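Local structure of putative GH105 family protein (Salmonella enterica subsp. enterica serovar Paratyphi A, 3QWT) at residues 33-37 against 366-370; 264-269 against 312-317; 115-119 against 133-137; 169-173 against 236-240; 275-281 against 320-324. The protein is of unknown function but probably acts as a glycoside hydrolase of family GH105, whose characterised members typically cleave unsaturated uronyl residues from pectin-derived oligosaccharides. Residues are numbered along the deposited sequence.

Interaction 1: 33-37 against 366-370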
# COMPACT_ATOMS: atom_id res chain seq x y z
N VAL A 33 -34.11 24.61 -28.18
CA VAL A 33 -33.42 25.52 -27.28
C VAL A 33 -31.97 25.72 -27.73
O VAL A 33 -31.42 26.81 -27.65
CB VAL A 33 -33.53 24.99 -25.83
CG1 VAL A 33 -32.56 25.69 -24.89
CG2 VAL A 33 -34.97 25.13 -25.35
N THR A 34 -31.36 24.65 -28.23
CA THR A 34 -29.98 24.72 -28.71
C THR A 34 -29.91 25.55 -29.97
O THR A 34 -29.03 26.39 -30.13
CB THR A 34 -29.41 23.32 -28.97
OG1 THR A 34 -29.42 22.58 -27.75
CG2 THR A 34 -27.98 23.39 -29.47
N HIS A 35 -30.87 25.33 -30.86
CA HIS A 35 -30.91 26.04 -32.13
C HIS A 35 -31.03 27.53 -31.88
O HIS A 35 -30.39 28.36 -32.55
CB HIS A 35 -32.06 25.54 -33.00
CG HIS A 35 -32.10 26.17 -34.36
ND1 HIS A 35 -32.96 27.20 -34.69
CD2 HIS A 35 -31.36 25.93 -35.47
CE1 HIS A 35 -32.75 27.55 -35.94
NE2 HIS A 35 -31.79 26.80 -36.44
N ASN A 36 -31.86 27.88 -30.91
CA ASN A 36 -32.02 29.26 -30.50
C ASN A 36 -30.68 29.88 -30.03
O ASN A 36 -30.24 30.90 -30.54
CB ASN A 36 -33.10 29.34 -29.40
CG ASN A 36 -33.70 30.73 -29.28
OD1 ASN A 36 -33.24 31.54 -28.50
ND2 ASN A 36 -34.75 30.99 -30.06
N LEU A 37 -30.04 29.23 -29.06
CA LEU A 37 -28.77 29.70 -28.50
C LEU A 37 -27.74 30.13 -29.55
O LEU A 37 -27.29 31.27 -29.54
CB LEU A 37 -28.16 28.62 -27.60
CG LEU A 37 -27.11 29.00 -26.55
CD1 LEU A 37 -26.75 27.76 -25.71
CD2 LEU A 37 -25.85 29.60 -27.16
N GLN A 366 -30.52 29.79 -22.20
CA GLN A 366 -30.74 28.57 -22.96
C GLN A 366 -30.01 27.38 -22.34
O GLN A 366 -30.54 26.26 -22.27
CB GLN A 366 -30.23 28.75 -24.39
CG GLN A 366 -30.75 30.01 -25.10
CD GLN A 366 -32.25 30.07 -25.12
OE1 GLN A 366 -32.86 30.97 -24.53
NE2 GLN A 366 -32.87 29.12 -25.80
N ALA A 367 -28.78 27.60 -21.91
CA ALA A 367 -27.98 26.48 -21.44
C ALA A 367 -28.58 25.92 -20.17
O ALA A 367 -28.74 24.71 -20.03
CB ALA A 367 -26.52 26.89 -21.23
N MSE A 368 -28.94 26.80 -19.25
CA MSE A 368 -29.51 26.34 -17.99
C MSE A 368 -30.83 25.59 -18.21
O MSE A 368 -31.08 24.57 -17.58
CB MSE A 368 -29.64 27.50 -17.00
CG MSE A 368 -28.27 27.99 -16.56
SE MSE A 368 -28.28 29.83 -15.94
CE MSE A 368 -28.58 29.47 -14.03
N ALA A 369 -31.64 26.05 -19.16
CA ALA A 369 -32.81 25.26 -19.53
C ALA A 369 -32.38 23.84 -19.90
O ALA A 369 -33.01 22.87 -19.49
CB ALA A 369 -33.58 25.92 -20.66
N MSE A 370 -31.31 23.70 -20.67
CA MSE A 370 -30.96 22.35 -21.10
C MSE A 370 -30.29 21.56 -20.00
O MSE A 370 -30.42 20.35 -19.94
CB MSE A 370 -30.21 22.31 -22.44
CG MSE A 370 -28.86 23.00 -22.53
SE MSE A 370 -28.34 23.24 -24.43
CE MSE A 370 -28.88 25.09 -24.61

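Interaction 2: 264-269 against 312-317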
# COMPACT_ATOMS: atom_id res chain seq x y z
N LEU A 264 -26.01 22.79 1.01
CA LEU A 264 -26.97 22.56 -0.05
C LEU A 264 -28.38 22.42 0.53
O LEU A 264 -29.34 23.04 0.06
CB LEU A 264 -26.61 21.31 -0.86
CG LEU A 264 -27.59 21.02 -2.01
CD1 LEU A 264 -27.52 22.13 -3.05
CD2 LEU A 264 -27.29 19.68 -2.66
N ASN A 265 -28.50 21.60 1.57
CA ASN A 265 -29.79 21.37 2.21
C ASN A 265 -30.44 22.64 2.75
O ASN A 265 -31.59 22.93 2.46
CB ASN A 265 -29.67 20.33 3.32
CG ASN A 265 -30.19 18.99 2.90
OD1 ASN A 265 -31.35 18.67 3.11
ND2 ASN A 265 -29.32 18.19 2.28
N ALA A 266 -29.68 23.40 3.53
CA ALA A 266 -30.18 24.64 4.07
C ALA A 266 -30.71 25.51 2.93
O ALA A 266 -31.74 26.17 3.08
CB ALA A 266 -29.08 25.36 4.83
N GLN A 267 -30.02 25.51 1.79
CA GLN A 267 -30.49 26.30 0.66
C GLN A 267 -31.77 25.73 0.05
O GLN A 267 -32.73 26.44 -0.16
CB GLN A 267 -29.45 26.46 -0.45
CG GLN A 267 -29.89 27.49 -1.50
CD GLN A 267 -29.07 27.46 -2.77
OE1 GLN A 267 -28.92 26.41 -3.41
NE2 GLN A 267 -28.52 28.61 -3.15
N ILE A 268 -31.77 24.43 -0.24
CA ILE A 268 -32.90 23.81 -0.90
C ILE A 268 -34.17 23.96 -0.04
O ILE A 268 -35.24 24.30 -0.54
CB ILE A 268 -32.55 22.36 -1.30
CG1 ILE A 268 -31.48 22.37 -2.42
CG2 ILE A 268 -33.75 21.60 -1.74
CD1 ILE A 268 -31.24 21.02 -3.13
N ALA A 269 -34.03 23.79 1.27
CA ALA A 269 -35.17 24.00 2.17
C ALA A 269 -35.70 25.43 2.06
O ALA A 269 -36.92 25.65 2.02
CB ALA A 269 -34.81 23.66 3.63
N TYR A 312 -28.42 13.60 -1.78
CA TYR A 312 -27.93 14.68 -0.94
C TYR A 312 -29.07 15.31 -0.15
O TYR A 312 -28.84 15.87 0.91
CB TYR A 312 -27.23 15.74 -1.76
CG TYR A 312 -26.11 15.23 -2.63
CD1 TYR A 312 -25.31 14.16 -2.23
CD2 TYR A 312 -25.86 15.81 -3.85
CE1 TYR A 312 -24.27 13.70 -3.04
CE2 TYR A 312 -24.85 15.36 -4.66
CZ TYR A 312 -24.06 14.31 -4.26
OH TYR A 312 -23.06 13.91 -5.11
N VAL A 313 -30.29 15.26 -0.71
CA VAL A 313 -31.50 15.65 -0.00
C VAL A 313 -32.58 14.58 -0.21
O VAL A 313 -32.50 13.79 -1.15
CB VAL A 313 -32.04 17.03 -0.47
CG1 VAL A 313 -30.91 18.04 -0.57
CG2 VAL A 313 -32.77 16.92 -1.81
N GLU A 314 -33.58 14.57 0.67
CA GLU A 314 -34.65 13.56 0.62
C GLU A 314 -35.56 13.64 -0.61
O GLU A 314 -35.61 14.66 -1.29
CB GLU A 314 -35.50 13.65 1.89
CG GLU A 314 -34.74 13.33 3.16
CD GLU A 314 -35.33 14.04 4.37
OE1 GLU A 314 -35.26 13.49 5.48
OE2 GLU A 314 -35.86 15.16 4.19
N ARG A 315 -36.28 12.55 -0.87
CA ARG A 315 -37.12 12.41 -2.07
C ARG A 315 -38.20 13.47 -2.22
O ARG A 315 -38.58 13.82 -3.35
CB ARG A 315 -37.83 11.05 -2.08
CG ARG A 315 -36.94 9.84 -2.24
CD ARG A 315 -36.64 9.53 -3.69
NE ARG A 315 -35.47 8.65 -3.76
CZ ARG A 315 -34.80 8.37 -4.87
NH1 ARG A 315 -35.18 8.89 -6.03
NH2 ARG A 315 -33.75 7.56 -4.81
N HIS A 316 -38.73 13.97 -1.11
CA HIS A 316 -39.93 14.80 -1.21
C HIS A 316 -39.65 16.10 -1.94
O HIS A 316 -40.57 16.74 -2.46
CB HIS A 316 -40.51 15.08 0.15
CG HIS A 316 -39.63 15.91 1.01
ND1 HIS A 316 -39.56 17.28 0.89
CD2 HIS A 316 -38.76 15.57 2.00
CE1 HIS A 316 -38.70 17.75 1.78
NE2 HIS A 316 -38.20 16.74 2.46
N TYR A 317 -38.39 16.50 -1.98
CA TYR A 317 -38.02 17.73 -2.68
C TYR A 317 -38.24 17.63 -4.18
O TYR A 317 -38.14 18.63 -4.90
CB TYR A 317 -36.57 18.11 -2.41
CG TYR A 317 -36.39 18.81 -1.09
CD1 TYR A 317 -37.02 20.02 -0.83
CD2 TYR A 317 -35.58 18.27 -0.10
CE1 TYR A 317 -36.86 20.67 0.37
CE2 TYR A 317 -35.41 18.90 1.11
CZ TYR A 317 -36.05 20.11 1.34
OH TYR A 317 -35.86 20.73 2.54
O HOH W 1 -33.36 16.43 2.71

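Interaction 3: 115-119 against 133-137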
# COMPACT_ATOMS: atom_id res chain seq x y z
N PHE A 115 -13.36 26.52 -19.73
CA PHE A 115 -12.36 25.47 -19.60
C PHE A 115 -12.85 24.23 -18.86
O PHE A 115 -12.30 23.13 -19.02
CB PHE A 115 -11.03 26.02 -19.10
CG PHE A 115 -10.40 26.96 -20.07
CD1 PHE A 115 -9.78 26.47 -21.21
CD2 PHE A 115 -10.51 28.33 -19.90
CE1 PHE A 115 -9.23 27.34 -22.13
CE2 PHE A 115 -9.95 29.21 -20.82
CZ PHE A 115 -9.31 28.71 -21.94
N LEU A 116 -13.94 24.41 -18.10
CA LEU A 116 -14.69 23.30 -17.57
C LEU A 116 -15.07 22.32 -18.69
O LEU A 116 -14.82 21.12 -18.59
CB LEU A 116 -15.94 23.81 -16.84
CG LEU A 116 -16.92 22.74 -16.34
CD1 LEU A 116 -16.21 21.66 -15.55
CD2 LEU A 116 -18.02 23.38 -15.49
N THR A 117 -15.67 22.83 -19.76
CA THR A 117 -16.12 21.95 -20.84
C THR A 117 -14.94 21.39 -21.65
O THR A 117 -14.95 20.23 -22.06
CB THR A 117 -17.12 22.66 -21.75
OG1 THR A 117 -18.25 23.05 -20.97
CG2 THR A 117 -17.58 21.76 -22.89
N LEU A 118 -13.93 22.23 -21.84
CA LEU A 118 -12.74 21.79 -22.54
C LEU A 118 -12.08 20.64 -21.79
O LEU A 118 -11.58 19.68 -22.39
CB LEU A 118 -11.75 22.95 -22.69
CG LEU A 118 -10.62 22.61 -23.66
CD1 LEU A 118 -11.12 22.37 -25.10
CD2 LEU A 118 -9.53 23.68 -23.60
N ALA A 119 -12.11 20.74 -20.46
CA ALA A 119 -11.52 19.69 -19.64
C ALA A 119 -12.18 18.36 -19.97
O ALA A 119 -11.51 17.36 -20.17
CB ALA A 119 -11.62 20.00 -18.13
N TRP A 133 -3.70 24.89 -23.12
CA TRP A 133 -4.82 25.73 -22.71
C TRP A 133 -5.17 25.48 -21.25
O TRP A 133 -5.20 26.40 -20.44
CB TRP A 133 -6.06 25.51 -23.58
CG TRP A 133 -5.87 26.08 -24.93
CD1 TRP A 133 -5.47 25.42 -26.06
CD2 TRP A 133 -6.02 27.45 -25.30
NE1 TRP A 133 -5.38 26.29 -27.10
CE2 TRP A 133 -5.71 27.54 -26.67
CE3 TRP A 133 -6.40 28.60 -24.61
CZ2 TRP A 133 -5.77 28.74 -27.37
CZ3 TRP A 133 -6.46 29.80 -25.31
CH2 TRP A 133 -6.14 29.86 -26.67
N LEU A 134 -5.43 24.21 -20.94
CA LEU A 134 -5.86 23.80 -19.61
C LEU A 134 -4.80 24.06 -18.55
O LEU A 134 -5.12 24.61 -17.49
CB LEU A 134 -6.24 22.31 -19.60
CG LEU A 134 -7.36 21.90 -20.55
CD1 LEU A 134 -7.40 20.39 -20.63
CD2 LEU A 134 -8.70 22.44 -20.09
N GLU A 135 -3.55 23.70 -18.84
CA GLU A 135 -2.47 23.95 -17.90
C GLU A 135 -2.27 25.44 -17.67
O GLU A 135 -2.11 25.90 -16.55
CB GLU A 135 -1.13 23.34 -18.36
CG GLU A 135 -1.14 21.84 -18.42
CD GLU A 135 0.23 21.26 -18.70
OE1 GLU A 135 1.05 21.95 -19.36
OE2 GLU A 135 0.50 20.13 -18.24
N THR A 136 -2.26 26.20 -18.75
CA THR A 136 -1.95 27.61 -18.61
C THR A 136 -2.99 28.34 -17.75
O THR A 136 -2.62 29.06 -16.82
CB THR A 136 -1.79 28.29 -19.94
OG1 THR A 136 -0.82 27.55 -20.71
CG2 THR A 136 -1.31 29.71 -19.72
N TRP A 137 -4.27 28.09 -18.02
CA TRP A 137 -5.34 28.81 -17.33
C TRP A 137 -5.54 28.33 -15.89
O TRP A 137 -5.81 29.14 -15.00
CB TRP A 137 -6.65 28.71 -18.13
CG TRP A 137 -6.75 29.65 -19.33
CD1 TRP A 137 -6.06 29.56 -20.50
CD2 TRP A 137 -7.62 30.77 -19.47
NE1 TRP A 137 -6.45 30.55 -21.36
CE2 TRP A 137 -7.40 31.32 -20.75
CE3 TRP A 137 -8.58 31.37 -18.64
CZ2 TRP A 137 -8.07 32.44 -21.21
CZ3 TRP A 137 -9.26 32.49 -19.11
CH2 TRP A 137 -9.00 33.01 -20.38

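Interaction 4: 169-173 against 236-240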
# COMPACT_ATOMS: atom_id res chain seq x y z
N ASP A 169 -20.89 33.91 -8.12
CA ASP A 169 -20.64 33.49 -9.49
C ASP A 169 -19.25 32.83 -9.64
O ASP A 169 -19.03 31.96 -10.48
CB ASP A 169 -20.79 34.69 -10.45
CG ASP A 169 -22.13 35.46 -10.26
OD1 ASP A 169 -22.97 35.49 -11.20
OD2 ASP A 169 -22.35 36.05 -9.18
N THR A 170 -18.31 33.26 -8.81
CA THR A 170 -16.98 32.70 -8.86
C THR A 170 -17.05 31.20 -8.73
O THR A 170 -16.26 30.51 -9.34
CB THR A 170 -16.09 33.28 -7.76
OG1 THR A 170 -16.03 34.70 -7.92
CG2 THR A 170 -14.69 32.71 -7.82
N LEU A 171 -18.00 30.67 -7.96
CA LEU A 171 -17.99 29.23 -7.74
C LEU A 171 -18.23 28.45 -9.03
O LEU A 171 -17.69 27.36 -9.21
CB LEU A 171 -18.94 28.79 -6.61
CG LEU A 171 -18.43 29.15 -5.21
CD1 LEU A 171 -19.56 29.17 -4.19
CD2 LEU A 171 -17.31 28.21 -4.75
N MSE A 172 -19.02 29.04 -9.93
CA MSE A 172 -19.36 28.38 -11.18
C MSE A 172 -18.30 28.61 -12.28
O MSE A 172 -17.94 27.68 -13.00
CB MSE A 172 -20.73 28.86 -11.68
CG MSE A 172 -21.16 28.31 -13.04
SE MSE A 172 -21.65 26.42 -12.98
CE MSE A 172 -20.29 25.74 -14.21
N MSE A 173 -17.83 29.85 -12.39
CA MSE A 173 -16.97 30.26 -13.50
C MSE A 173 -15.48 29.91 -13.37
O MSE A 173 -14.79 29.85 -14.38
CB MSE A 173 -17.09 31.76 -13.74
CG MSE A 173 -18.51 32.29 -13.74
SE MSE A 173 -19.76 31.20 -14.77
CE MSE A 173 -21.40 31.99 -14.04
N TRP A 236 -26.27 29.32 -8.91
CA TRP A 236 -24.92 28.87 -9.21
C TRP A 236 -24.48 27.87 -8.15
O TRP A 236 -23.63 27.03 -8.40
CB TRP A 236 -23.91 30.02 -9.24
CG TRP A 236 -24.14 30.97 -10.29
CD1 TRP A 236 -24.10 32.31 -10.18
CD2 TRP A 236 -24.44 30.68 -11.66
NE1 TRP A 236 -24.36 32.90 -11.39
CE2 TRP A 236 -24.58 31.92 -12.32
CE3 TRP A 236 -24.61 29.50 -12.39
CZ2 TRP A 236 -24.90 32.02 -13.67
CZ3 TRP A 236 -24.92 29.60 -13.75
CH2 TRP A 236 -25.06 30.85 -14.37
N LEU A 237 -25.05 27.98 -6.96
CA LEU A 237 -24.63 27.09 -5.89
C LEU A 237 -25.39 25.80 -5.93
O LEU A 237 -24.82 24.73 -5.71
CB LEU A 237 -24.74 27.75 -4.52
CG LEU A 237 -23.34 28.25 -4.18
CD1 LEU A 237 -23.39 29.72 -3.89
CD2 LEU A 237 -22.73 27.44 -3.04
N THR A 238 -26.68 25.90 -6.20
CA THR A 238 -27.50 24.71 -6.32
C THR A 238 -26.97 23.84 -7.45
O THR A 238 -27.18 22.63 -7.46
CB THR A 238 -28.94 25.07 -6.64
OG1 THR A 238 -29.24 26.34 -6.05
CG2 THR A 238 -29.85 24.02 -6.08
N ILE A 239 -26.30 24.48 -8.41
CA ILE A 239 -25.69 23.76 -9.53
C ILE A 239 -24.34 23.18 -9.15
O ILE A 239 -24.06 22.01 -9.41
CB ILE A 239 -25.47 24.70 -10.72
CG1 ILE A 239 -26.81 25.02 -11.39
CG2 ILE A 239 -24.49 24.06 -11.69
CD1 ILE A 239 -26.76 26.13 -12.44
N VAL A 240 -23.50 24.01 -8.52
CA VAL A 240 -22.10 23.67 -8.29
C VAL A 240 -21.90 22.65 -7.18
O VAL A 240 -21.13 21.70 -7.32
CB VAL A 240 -21.27 24.92 -7.96
CG1 VAL A 240 -19.93 24.52 -7.43
CG2 VAL A 240 -21.09 25.77 -9.19

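Interaction 5: 275-281 against 320-324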
# COMPACT_ATOMS: atom_id res chain seq x y z
N GLN A 275 -40.64 29.34 -3.47
CA GLN A 275 -41.07 29.09 -4.83
C GLN A 275 -42.44 29.68 -5.05
O GLN A 275 -43.35 29.48 -4.24
CB GLN A 275 -41.07 27.60 -5.14
CG GLN A 275 -41.21 27.24 -6.61
CD GLN A 275 -41.11 25.75 -6.84
OE1 GLN A 275 -41.41 24.96 -5.94
NE2 GLN A 275 -40.67 25.34 -8.04
N ASP A 276 -42.59 30.42 -6.14
CA ASP A 276 -43.87 31.01 -6.51
C ASP A 276 -44.77 29.96 -7.13
O ASP A 276 -44.29 29.06 -7.81
CB ASP A 276 -43.66 32.16 -7.49
CG ASP A 276 -44.96 32.70 -8.04
OD1 ASP A 276 -45.66 33.43 -7.29
OD2 ASP A 276 -45.29 32.40 -9.21
N GLU A 277 -46.07 30.09 -6.90
CA GLU A 277 -47.07 29.20 -7.49
C GLU A 277 -46.74 28.67 -8.90
O GLU A 277 -47.11 27.55 -9.24
CB GLU A 277 -48.43 29.90 -7.49
CG GLU A 277 -49.51 29.17 -8.25
CD GLU A 277 -50.86 29.86 -8.13
OE1 GLU A 277 -51.43 29.88 -7.01
OE2 GLU A 277 -51.35 30.39 -9.16
N SER A 278 -46.07 29.48 -9.71
CA SER A 278 -45.76 29.11 -11.09
C SER A 278 -44.64 28.08 -11.24
O SER A 278 -44.35 27.63 -12.35
CB SER A 278 -45.37 30.36 -11.87
OG SER A 278 -44.26 30.97 -11.24
N GLY A 279 -44.02 27.71 -10.13
CA GLY A 279 -42.89 26.81 -10.15
C GLY A 279 -41.60 27.57 -10.40
O GLY A 279 -40.51 26.99 -10.38
N LEU A 280 -41.73 28.87 -10.62
CA LEU A 280 -40.58 29.75 -10.81
C LEU A 280 -40.21 30.45 -9.51
O LEU A 280 -40.97 30.41 -8.54
CB LEU A 280 -40.85 30.77 -11.90
CG LEU A 280 -40.35 30.38 -13.30
CD1 LEU A 280 -41.18 29.26 -13.93
CD2 LEU A 280 -40.31 31.60 -14.19
N TRP A 281 -39.04 31.09 -9.49
CA TRP A 281 -38.59 31.84 -8.32
C TRP A 281 -38.40 33.30 -8.64
O TRP A 281 -38.01 33.64 -9.76
CB TRP A 281 -37.25 31.29 -7.81
CG TRP A 281 -37.37 30.11 -6.96
CD1 TRP A 281 -37.44 30.08 -5.60
CD2 TRP A 281 -37.40 28.76 -7.40
NE1 TRP A 281 -37.52 28.78 -5.16
CE2 TRP A 281 -37.49 27.95 -6.25
CE3 TRP A 281 -37.35 28.15 -8.66
CZ2 TRP A 281 -37.54 26.56 -6.31
CZ3 TRP A 281 -37.40 26.77 -8.73
CH2 TRP A 281 -37.50 25.99 -7.56
N VAL A 320 -40.89 20.02 -5.70
CA VAL A 320 -40.36 21.34 -6.01
C VAL A 320 -39.73 21.37 -7.41
O VAL A 320 -40.04 22.24 -8.24
CB VAL A 320 -39.31 21.75 -5.01
CG1 VAL A 320 -38.56 22.97 -5.53
CG2 VAL A 320 -39.97 22.03 -3.67
N ALA A 321 -38.84 20.41 -7.66
CA ALA A 321 -38.19 20.28 -8.96
C ALA A 321 -39.24 20.13 -10.07
O ALA A 321 -39.20 20.85 -11.06
CB ALA A 321 -37.25 19.10 -8.95
N GLU A 322 -40.16 19.19 -9.87
CA GLU A 322 -41.23 18.91 -10.83
C GLU A 322 -42.05 20.14 -11.21
O GLU A 322 -42.35 20.36 -12.38
CB GLU A 322 -42.15 17.82 -10.29
CG GLU A 322 -43.38 17.56 -11.14
CD GLU A 322 -43.07 16.85 -12.44
OE1 GLU A 322 -41.96 16.26 -12.54
OE2 GLU A 322 -43.93 16.88 -13.35
N LYS A 323 -42.41 20.95 -10.21
CA LYS A 323 -43.10 22.20 -10.49
C LYS A 323 -42.22 23.12 -11.33
O LYS A 323 -42.66 23.63 -12.36
CB LYS A 323 -43.52 22.90 -9.20
CG LYS A 323 -44.41 22.05 -8.33
CD LYS A 323 -44.98 22.84 -7.17
CE LYS A 323 -45.83 21.94 -6.28
NZ LYS A 323 -46.31 22.65 -5.06
N ALA A 324 -40.98 23.33 -10.90
CA ALA A 324 -40.08 24.21 -11.64
C ALA A 324 -39.92 23.75 -13.08
O ALA A 324 -39.86 24.57 -13.99
CB ALA A 324 -38.72 24.32 -10.94

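Interaction 1: 33-37 against 366-370
Start with the selenomethionine side chain of Met-370, a prominent bump. It leaves helix 363-377 with chi1 in the p well and pushes its methyl into the hollow between Val-33 and Leu-37, one turn apart on the other helix: CE of Met-370 lies 3.7 Å from CG1 of Val-33 and 3.6 Å from CD1 of Leu-37. Its selenium rests 3.6 Å from OG1 of Thr-34, a hydroxyl already hydrogen-bonded to the carbonyl of Ile-30. In the other direction, Val-33 sets CG1 into the groove bounded by Gln-366, Ala-369 and Met-370; the small Ala-369 forms its floor, with CB 4.4 Å from CG1 of Val-33. Leu-37 lies over the root of Gln-366, CG to CB 3.8 Å. Beyond its CB, that glutamine curls back toward helix 23-37, and its NE2 donates a straight hydrogen bond of 3.3 Å to O of Val-33. The same amide reaches Gly-336 and Leu-338, so it ties the loop 336-338 to the helix pair. The two short helical segments run nearly antiparallel, at 162°, with axes 9.5 Å apart. Here the N-terminal helix pairs with the last long helix of the chain, consistent with ring closure in the alpha/alpha toroid, the fold of the six-hairpin glycosidases.

Interaction 2: 264-269 against 312-317
Ile-268 sits at the apolar middle, splayed between two residues of the opposing loop. Its CD1 meets CG1 of Val-313 at 3.9 Å, while CG2 lies squarely over the ring of Tyr-317, 3.8 Å from the centroid and 11° off the ring normal, a CH-pi contact. One turn earlier on the helix, Leu-264 extends the greasy patch, with CD2 4.0 Å from CB of Tyr-312 and 4.5 Å from CG1 of Val-313. Ala-269 borders the other end, its CB 3.3 Å from OH of Tyr-317. Ile-304 and Ala-307 of helix 294-309 also pack on Ile-268. In the alpha/alpha toroid this is a join between neighbouring hairpins: helix 255-272 ends one of them, and the segment 312-317 is the connection between helices 294-309 and 318-330 of the next. Farther out, Asn-265 turns its amide across the gap, and ND2 donates to O of Tyr-312 at 2.7 Å, though the angle of 136° is bent; it also bonds to the carbonyl of Val-261. The other end of that amide, OD1, accepts from water 1 at 3.0 Å. The water in turn accepts from N of Glu-314 at 2.8 Å and donates to OE2 of Glu-314 at 3.2 Å. On the exposed side, NE2 of His-316 gives OE2 of Glu-314 a weak hydrogen bond of 3.3 Å.

Interaction 3: 115-119 against 133-137
Two helical segments cross here at 139° between their chain directions, so they are antiparallel but noticeably splayed, and their axes come no closer than 10.6 Å. The tightest backbone approach is between Phe-115 and Leu-134, whose CA atoms are 6.7 Å apart. Large side chains fill that spacing. Leu-134 feeds CD2 into the surface of helix 114-125, where it lies 3.8 Å from O of Phe-115, 3.8 Å from CD2 of Leu-118 and 4.3 Å from CB of Ala-119; the small alanine makes the pocket it enters. Phe-115 reaches the other way. More of its surface is covered by the other helix than that of any other residue here, with CE1 3.9 Å from CB of Trp-133 and its ring close to the indole of Trp-137. That aromatic pair is oblique: the phenyl and five-membered ring centroids are 4.0 Å apart, with planes inclined at 37°. Leu-118 fits against the base of Trp-133, CD2 to CB 3.9 Å. The tryptophans also meet a neighbouring subunit: its C-terminal residue, Phe-381, packs edge-to-face with Trp-133 and takes a hydrogen bond from NE1 of Trp-137 with its terminal carboxylate. The side chains that meet across the contact are apolar, and they join the two arms of one helical hairpin, the repeating unit of the alpha/alpha toroid.

Interaction 4: 169-173 against 236-240
Helices 170-184 and 231-248 belong to successive hairpins of the alpha/alpha toroid, and they meet here near the centre of the chain, every touching residue buried. Apolar packing makes up most of the contact. Leu-171 CD1 meets Leu-237 CD2 at 3.8 Å, and Val-240 pushes CG2 to 3.8 Å from O of Leu-171 and 3.7 Å from CA of Met-172, close against the backbone where that helix widens into a pi-type turn at 171-173. The selenium of Met-172 touches CG2 of Ile-239 and CG2 of Val-240, each at 3.9 Å. Aromatic contacts gather on Trp-236, the residue most covered by the other segment. Two selenomethionines approach the same side of it in Met-aromatic contacts: the selenium atoms of Met-172 and Met-173 are each 5.3 Å from its six-membered ring centroid, 55° and 8° off the normal. Met-173 adds a CH-pi contact, its methyl CE lying over the face 3.7 Å from that centroid, while CG of Met-172 approaches CE3 of Trp-236 at 3.7 Å. The hydrogen bond between the segments involves Asp-169. Its side chain lies about 3 Å from a bound glycerol, which probably came from the crystallisation liquor but is consistent with a small-molecule pocket. OD2 of Asp-169 bonds to His-215, and OD1 accepts the indole hydrogen of Trp-236 NE1, 2.9 Å away near the plane of the ring.

Interaction 5: 275-281 against 320-324
Backbone presses on backbone at Gly-279, whose CA lies only 4.1 Å from CA of Ala-324. A side chain could not fit: an ideal CB would fall 2.4 Å from O of Lys-323, and with phi near 85° it would also jam against the preceding carbonyl. The closeness brings O of Gly-279 to 3.1 Å from CA of Ala-324, a CA-H...O contact. This glycine ends a type I beta turn that starts at Asp-276, where Gly-279 N bonds to O of Asp-276 at 2.7 Å. The aspartate firms up the turn as an Asx turn, with OD2 of Asp-276 accepting from N of Ser-278 at 3.1 Å and also bonding its OG at 2.7 Å. Two residues on from the glycine, Trp-281 sets the edge of its indole against helix 318-330, CZ3 to CB of Ala-324 at 3.6 Å and CH2 to CG1 of Val-320 at 3.8 Å; its NE1 is bonded to the carbonyl of Leu-271. The loop packs on the second helix of the hairpin formed by 294-309 and 318-330. Gln-275 stitches it down: NE2 donates to O of Gly-279 at 2.9 Å and to O of Val-320 at 3.2 Å. The second of these bonds is an addition to a carbonyl already engaged in the helix, so one amide links the loop's own fold to its contact with the helix.

Along the chain, interaction 1 encloses the other four: 33-37 precedes them and 366-370 follows, consistent with closing the ring of the toroid. Inside it, interaction 3 comes first, then 4, then 2 and 5, whose segments alternate. The centre of interaction 4 is about 5 Å from the chain's centre, and it touches three others: Leu-116 of interaction 3 packs on Met-172, Met-368 of interaction 1 on Trp-236, and Gln-267 of interaction 2 probably hydrogen-bonds Thr-238. Interactions 2 and 5, centres 15 Å apart, adjoin in sequence: 275-281 follows helix 255-272, and 312-317 leads into helix 318-330. Interaction 3 lies opposite, its centre about 32 and 35 Å from theirs. Interaction 4 thus connects three other parts of the helical ring.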